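Cwp19 (Clostridioides difficile, PDB 5OQ3) probably hydrolyses glycosidic bonds through this TIM-barrel domain, part of a longer S-layer protein that may also act as an N-acetylmuramoyl-L-alanine amidase. Local coordinates at residues G358-F362 and L377-Y381. Residues are numbered along the deposited sequence; the frame is centred on the assembly and turned at random. Where two conformers were deposited one is given.
Sequences GSMYF and LKSLY
The last beta-alpha unit of the TIM barrel closes here, where Tyr361 on strand 356-361 meets Leu377 and Tyr381 on helix 371-381, the last helix of the modelled chain. Strand and helix segments run nearly antiparallel (161°), their axes 12.6 Å apart at closest approach, a gap that long side chains reaching from opposite directions must bridge. Tyrosine suits this place because it brings a flat apolar ring and a polar end together. Over one face of the Tyr361 ring sits Leu377 CD2, 3.9 Å from the centroid and only 10° off the ring normal, a CH-pi contact; the other Leu377 methyl, CD1, sits above the same face but out over its rim, 4.0 Å from Tyr361 CE1.

Beyond the ring, Tyr361 OH and Tyr381 OH share a short hydrogen bond of 2.6 Å, in which either could donate. Tyr381 OH lies at the edge of the Tyr361 ring, in its plane. With CG anti to its carbonyl carbon (chi1 -62°), Tyr381 reaches back from the last helical turn toward the barrel. Its hydroxyl also binds a water at 2.7 Å. Ser359 OG has its main partner in Gln324 OE1, and the water's donation to it is long at 3.2 Å. The short serine side chain is consistent with a water fitting between it and Tyr381, and the three hydroxyls, the water and Gln324 form a connected polar chain beside the apolar contact of Tyr361 with Leu377.

Strand 356-361 pairs with strands 319-324 and 27-32, completing the barrel, while helix 343-350 flanks the contact, with Val347 touching both Tyr361 and Leu380 and Asn350 lying against Ser359.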
loop_
_atom_site.group_PDB
_atom_site.type_symbol
_atom_site.label_atom_id
_atom_site.label_comp_id
_atom_site.label_asym_id
_atom_site.label_seq_id
_atom_site.Cartn_x
_atom_site.Cartn_y
_atom_site.Cartn_z
ATOM N N GLY A 358 13.929 6.322 6.210
ATOM C CA GLY A 358 13.271 5.580 7.258
ATOM C C GLY A 358 12.675 4.281 6.791
ATOM O O GLY A 358 13.168 3.742 5.789
ATOM N N SER A 359 11.676 3.772 7.517
ATOM C CA SER A 359 11.158 2.421 7.374
ATOM C C SER A 359 9.639 2.420 7.584
ATOM O O SER A 359 9.103 3.270 8.324
ATOM C CB SER A 359 11.747 1.483 8.413
ATOM O OG SER A 359 13.135 1.241 8.228
ATOM N N MET A 360 9.007 1.412 6.979
ATOM C CA MET A 360 7.636 1.033 7.252
ATOM C C MET A 360 7.605 -0.433 7.559
ATOM O O MET A 360 8.208 -1.196 6.860
ATOM C CB MET A 360 6.697 1.373 6.081
ATOM C CG MET A 360 6.718 2.810 5.599
ATOM S SD MET A 360 5.130 3.280 4.894
ATOM C CE MET A 360 5.290 5.032 4.928
ATOM N N TYR A 361 6.929 -0.810 8.643
ATOM C CA TYR A 361 6.933 -2.174 9.169
ATOM C C TYR A 361 5.617 -2.893 8.794
ATOM O O TYR A 361 4.539 -2.420 9.160
ATOM C CB TYR A 361 7.069 -2.179 10.702
ATOM C CG TYR A 361 8.458 -1.717 11.090
ATOM C CD1 TYR A 361 9.493 -2.629 11.204
ATOM C CD2 TYR A 361 8.756 -0.388 11.328
ATOM C CE1 TYR A 361 10.759 -2.226 11.547
ATOM C CE2 TYR A 361 10.041 0.024 11.659
ATOM C CZ TYR A 361 11.040 -0.911 11.757
ATOM O OH TYR A 361 12.332 -0.550 12.080
ATOM N N PHE A 362 5.755 -4.037 8.156
ATOM C CA PHE A 362 4.635 -4.925 7.886
ATOM C C PHE A 362 4.640 -6.059 8.880
ATOM O O PHE A 362 5.471 -6.942 8.727
ATOM C CB PHE A 362 4.614 -5.454 6.452
ATOM C CG PHE A 362 3.229 -5.923 6.079
ATOM C CD1 PHE A 362 2.814 -7.238 6.333
ATOM C CD2 PHE A 362 2.278 -5.005 5.658
ATOM C CE1 PHE A 362 1.531 -7.634 6.062
ATOM C CE2 PHE A 362 0.974 -5.408 5.405
ATOM C CZ PHE A 362 0.608 -6.723 5.613
ATOM N N LEU A 377 12.960 -2.546 18.274
ATOM C CA LEU A 377 12.596 -1.231 17.772
ATOM C C LEU A 377 12.886 -0.136 18.801
ATOM O O LEU A 377 13.392 0.919 18.429
ATOM C CB LEU A 377 11.143 -1.198 17.273
ATOM C CG LEU A 377 10.995 -1.547 15.778
ATOM C CD1 LEU A 377 11.593 -2.892 15.438
ATOM C CD2 LEU A 377 9.536 -1.470 15.354
ATOM N N LYS A 378 12.609 -0.385 20.083
ATOM C CA LYS A 378 12.998 0.589 21.114
ATOM C C LYS A 378 14.484 0.907 21.027
ATOM O O LYS A 378 14.882 2.070 21.104
ATOM C CB LYS A 378 12.668 0.095 22.527
ATOM C CG LYS A 378 11.230 0.333 22.911
ATOM C CD LYS A 378 10.954 -0.047 24.361
ATOM C CE LYS A 378 9.531 -0.558 24.517
ATOM N NZ LYS A 378 9.244 -1.048 25.890
ATOM N N SER A 379 15.313 -0.115 20.855
ATOM C CA SER A 379 16.762 0.129 20.789
ATOM C C SER A 379 17.176 0.927 19.510
ATOM O O SER A 379 18.109 1.727 19.535
ATOM C CB SER A 379 17.528 -1.175 20.937
ATOM O OG SER A 379 17.375 -1.960 19.797
ATOM N N LEU A 380 16.449 0.749 18.409
ATOM C CA LEU A 380 16.718 1.526 17.206
ATOM C C LEU A 380 16.239 2.960 17.324
ATOM O O LEU A 380 16.829 3.837 16.698
ATOM C CB LEU A 380 16.006 0.873 16.022
ATOM C CG LEU A 380 16.562 -0.477 15.598
ATOM C CD1 LEU A 380 15.612 -1.169 14.636
ATOM C CD2 LEU A 380 17.944 -0.326 14.980
ATOM N N TYR A 381 15.164 3.194 18.079
ATOM C CA TYR A 381 14.478 4.471 18.043
ATOM C C TYR A 381 14.520 5.329 19.298
ATOM O O TYR A 381 13.894 6.395 19.357
ATOM C CB TYR A 381 13.035 4.227 17.589
ATOM C CG TYR A 381 12.913 3.637 16.201
ATOM C CD1 TYR A 381 13.810 3.980 15.188
ATOM C CD2 TYR A 381 11.896 2.740 15.875
ATOM C CE1 TYR A 381 13.698 3.480 13.891
ATOM C CE2 TYR A 381 11.771 2.235 14.588
ATOM C CZ TYR A 381 12.671 2.601 13.585
ATOM O OH TYR A 381 12.533 2.080 12.322
HETATM O O HOH W 1 14.197 3.231 10.483
#